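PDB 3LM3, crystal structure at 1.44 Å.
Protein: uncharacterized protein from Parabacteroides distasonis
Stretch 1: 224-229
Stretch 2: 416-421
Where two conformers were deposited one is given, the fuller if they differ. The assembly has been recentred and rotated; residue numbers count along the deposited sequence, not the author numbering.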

# COMPACT_ATOMS: atom_id res chain seq x y z
N CYS A 224 -1.50 -10.34 11.23
CA CYS A 224 -2.72 -9.59 11.49
C CYS A 224 -3.63 -9.56 10.27
O CYS A 224 -4.86 -9.61 10.38
CB CYS A 224 -2.39 -8.16 11.89
SG CYS A 224 -1.27 -8.01 13.33
N ALA A 225 -3.02 -9.46 9.09
CA ALA A 225 -3.74 -9.22 7.84
C ALA A 225 -4.46 -10.43 7.30
O ALA A 225 -5.20 -10.31 6.33
CB ALA A 225 -2.77 -8.64 6.79
N ARG A 226 -4.27 -11.62 7.90
CA ARG A 226 -5.03 -12.80 7.51
C ARG A 226 -6.52 -12.60 7.70
O ARG A 226 -7.31 -13.17 6.96
CB ARG A 226 -4.65 -14.03 8.37
CG ARG A 226 -3.24 -14.49 8.24
CD ARG A 226 -2.95 -15.55 9.32
NE ARG A 226 -3.18 -15.01 10.65
CZ ARG A 226 -3.78 -15.61 11.68
NH1 ARG A 226 -4.20 -16.88 11.60
NH2 ARG A 226 -3.93 -14.97 12.82
N ARG A 227 -6.91 -11.84 8.71
CA ARG A 227 -8.33 -11.64 9.07
C ARG A 227 -9.04 -10.67 8.15
O ARG A 227 -8.43 -9.83 7.58
CB ARG A 227 -8.45 -11.06 10.48
CG ARG A 227 -8.49 -12.07 11.58
CD ARG A 227 -7.18 -12.84 11.73
NE ARG A 227 -7.32 -13.91 12.72
CZ ARG A 227 -7.37 -13.74 14.06
NH1 ARG A 227 -7.32 -12.54 14.61
NH2 ARG A 227 -7.51 -14.80 14.83
N SER A 228 -10.37 -10.84 8.07
CA SER A 228 -11.29 -9.82 7.56
C SER A 228 -11.76 -8.99 8.73
O SER A 228 -12.07 -9.55 9.77
CB SER A 228 -12.51 -10.48 6.88
OG SER A 228 -13.38 -9.53 6.26
N GLY A 229 -11.81 -7.67 8.55
CA GLY A 229 -12.34 -6.74 9.53
C GLY A 229 -11.53 -6.62 10.82
O GLY A 229 -10.31 -6.84 10.83
N ASN A 416 -8.31 -18.63 -0.12
CA ASN A 416 -8.04 -17.23 0.25
C ASN A 416 -7.93 -17.09 1.77
O ASN A 416 -8.76 -17.62 2.51
CB ASN A 416 -9.11 -16.31 -0.32
CG ASN A 416 -9.03 -14.92 0.27
OD1 ASN A 416 -9.67 -14.65 1.29
ND2 ASN A 416 -8.18 -14.07 -0.32
N GLN A 417 -6.94 -16.32 2.22
CA GLN A 417 -6.60 -16.19 3.65
C GLN A 417 -7.73 -15.70 4.54
O GLN A 417 -7.72 -16.03 5.72
CB GLN A 417 -5.39 -15.28 3.82
CG GLN A 417 -5.65 -13.81 3.44
CD GLN A 417 -4.40 -12.95 3.52
OE1 GLN A 417 -3.50 -13.23 4.31
NE2 GLN A 417 -4.35 -11.88 2.71
N LYS A 418 -8.68 -14.93 4.01
CA LYS A 418 -9.75 -14.42 4.85
C LYS A 418 -10.67 -15.53 5.34
O LYS A 418 -11.42 -15.35 6.32
CB LYS A 418 -10.54 -13.33 4.12
CG LYS A 418 -9.69 -12.21 3.55
CD LYS A 418 -8.98 -11.35 4.63
CE LYS A 418 -8.04 -10.39 4.01
NZ LYS A 418 -7.43 -9.45 5.02
N ALA A 419 -10.63 -16.68 4.68
CA ALA A 419 -11.30 -17.90 5.19
C ALA A 419 -12.82 -17.73 5.31
O ALA A 419 -13.44 -18.23 6.27
CB ALA A 419 -10.70 -18.34 6.54
N LEU A 420 -13.40 -17.04 4.34
CA LEU A 420 -14.83 -16.74 4.38
C LEU A 420 -15.67 -17.80 3.69
O LEU A 420 -16.87 -17.82 3.91
CB LEU A 420 -15.14 -15.36 3.82
CG LEU A 420 -14.46 -14.23 4.62
CD1 LEU A 420 -14.76 -12.91 3.99
CD2 LEU A 420 -14.88 -14.22 6.09
N ARG A 421 -15.05 -18.65 2.88
CA ARG A 421 -15.74 -19.74 2.17
C ARG A 421 -15.36 -21.12 2.73
O ARG A 421 -14.25 -21.31 3.23
CB ARG A 421 -15.37 -19.70 0.69
CG ARG A 421 -15.61 -18.37 0.00
CD ARG A 421 -15.01 -18.37 -1.38
NE ARG A 421 -13.57 -18.66 -1.37
CZ ARG A 421 -12.84 -18.94 -2.45
NH1 ARG A 421 -13.38 -18.93 -3.66
NH2 ARG A 421 -11.55 -19.24 -2.31
O HOH W 1 -11.28 -13.62 8.70

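Residues that touch across the two stretches are at least 190 positions apart in the chain; the contact buries 281 Å², both sides summed. Neither pairs with the other as a strand: the nearest CA atoms are those of Arg227 and Lys418, 5.2 Å apart, and of Arg226 and Gln417, 5.4 Å apart, yet no backbone-to-backbone hydrogen bond crosses the interface. The direct polar bonds come instead from one side chain, that of Lys418, which reaches the carbonyls of stretch 1.

Cys224 takes no part across the contact: its side chain comes no nearer than 8.6 Å, from Cys224 CB to Lys418 NZ. Its carbonyl does help shape the chain locally, since Arg227 N makes a weak hydrogen bond to Cys224 O at 3.5 Å. Ala225 follows with the first strong link: Lys418 NZ donates to Ala225 O at 2.7 Å, a short distance that suits an ammonium group facing a carbonyl oxygen.

At Arg226 the backbones come closest, and the chemistry is mixed. Arg226 O lies 3.1 Å from Gln417 O, but both are acceptors, so this proximity is no hydrogen bond. The same Arg226 O receives a CA-H...O contact from Lys418 CA, at 3.5 Å with an angle of 151° at the hydrogen, and sits 3.4 Å from Lys418 CD. The Arg226 CA-to-CB bond points away from stretch 2, whereas that of Gln417 points toward stretch 1; their side chains approach to 4.1 Å between Arg226 CG and Gln417 OE1, a van der Waals contact.

Arg227 also directs its CA-to-CB bond away and contributes through its backbone. Lys418 NZ donates to Arg227 O at 2.8 Å, so the one amine bridges the carbonyls of Ala225 and Arg227. The lysine reaches them with chi1 and chi2 both m and chi3 and chi4 both t: the chain bends near its root, then runs extended to NZ.

Ser228 points its CA-to-CB bond toward stretch 2 and packs against the aliphatic part of the lysine, with Ser228 CB 4.3 Å from Lys418 CD. Ser228 OG also touches Leu420 CD1 at 4.3 Å. A water completes the backbone connection, accepting from Ser228 N at 3.0 Å and donating to Lys418 O at 2.9 Å. Gly229 makes no contact.

Stretch 2 presents Lys418 from a type I turn spanning Asn416 to Ala419. Ala419 N bonds to Asn416 O at 3.0 Å, and Lys418 N bonds to Asn416 OD1 at 2.9 Å, tying the lysine backbone into the turn.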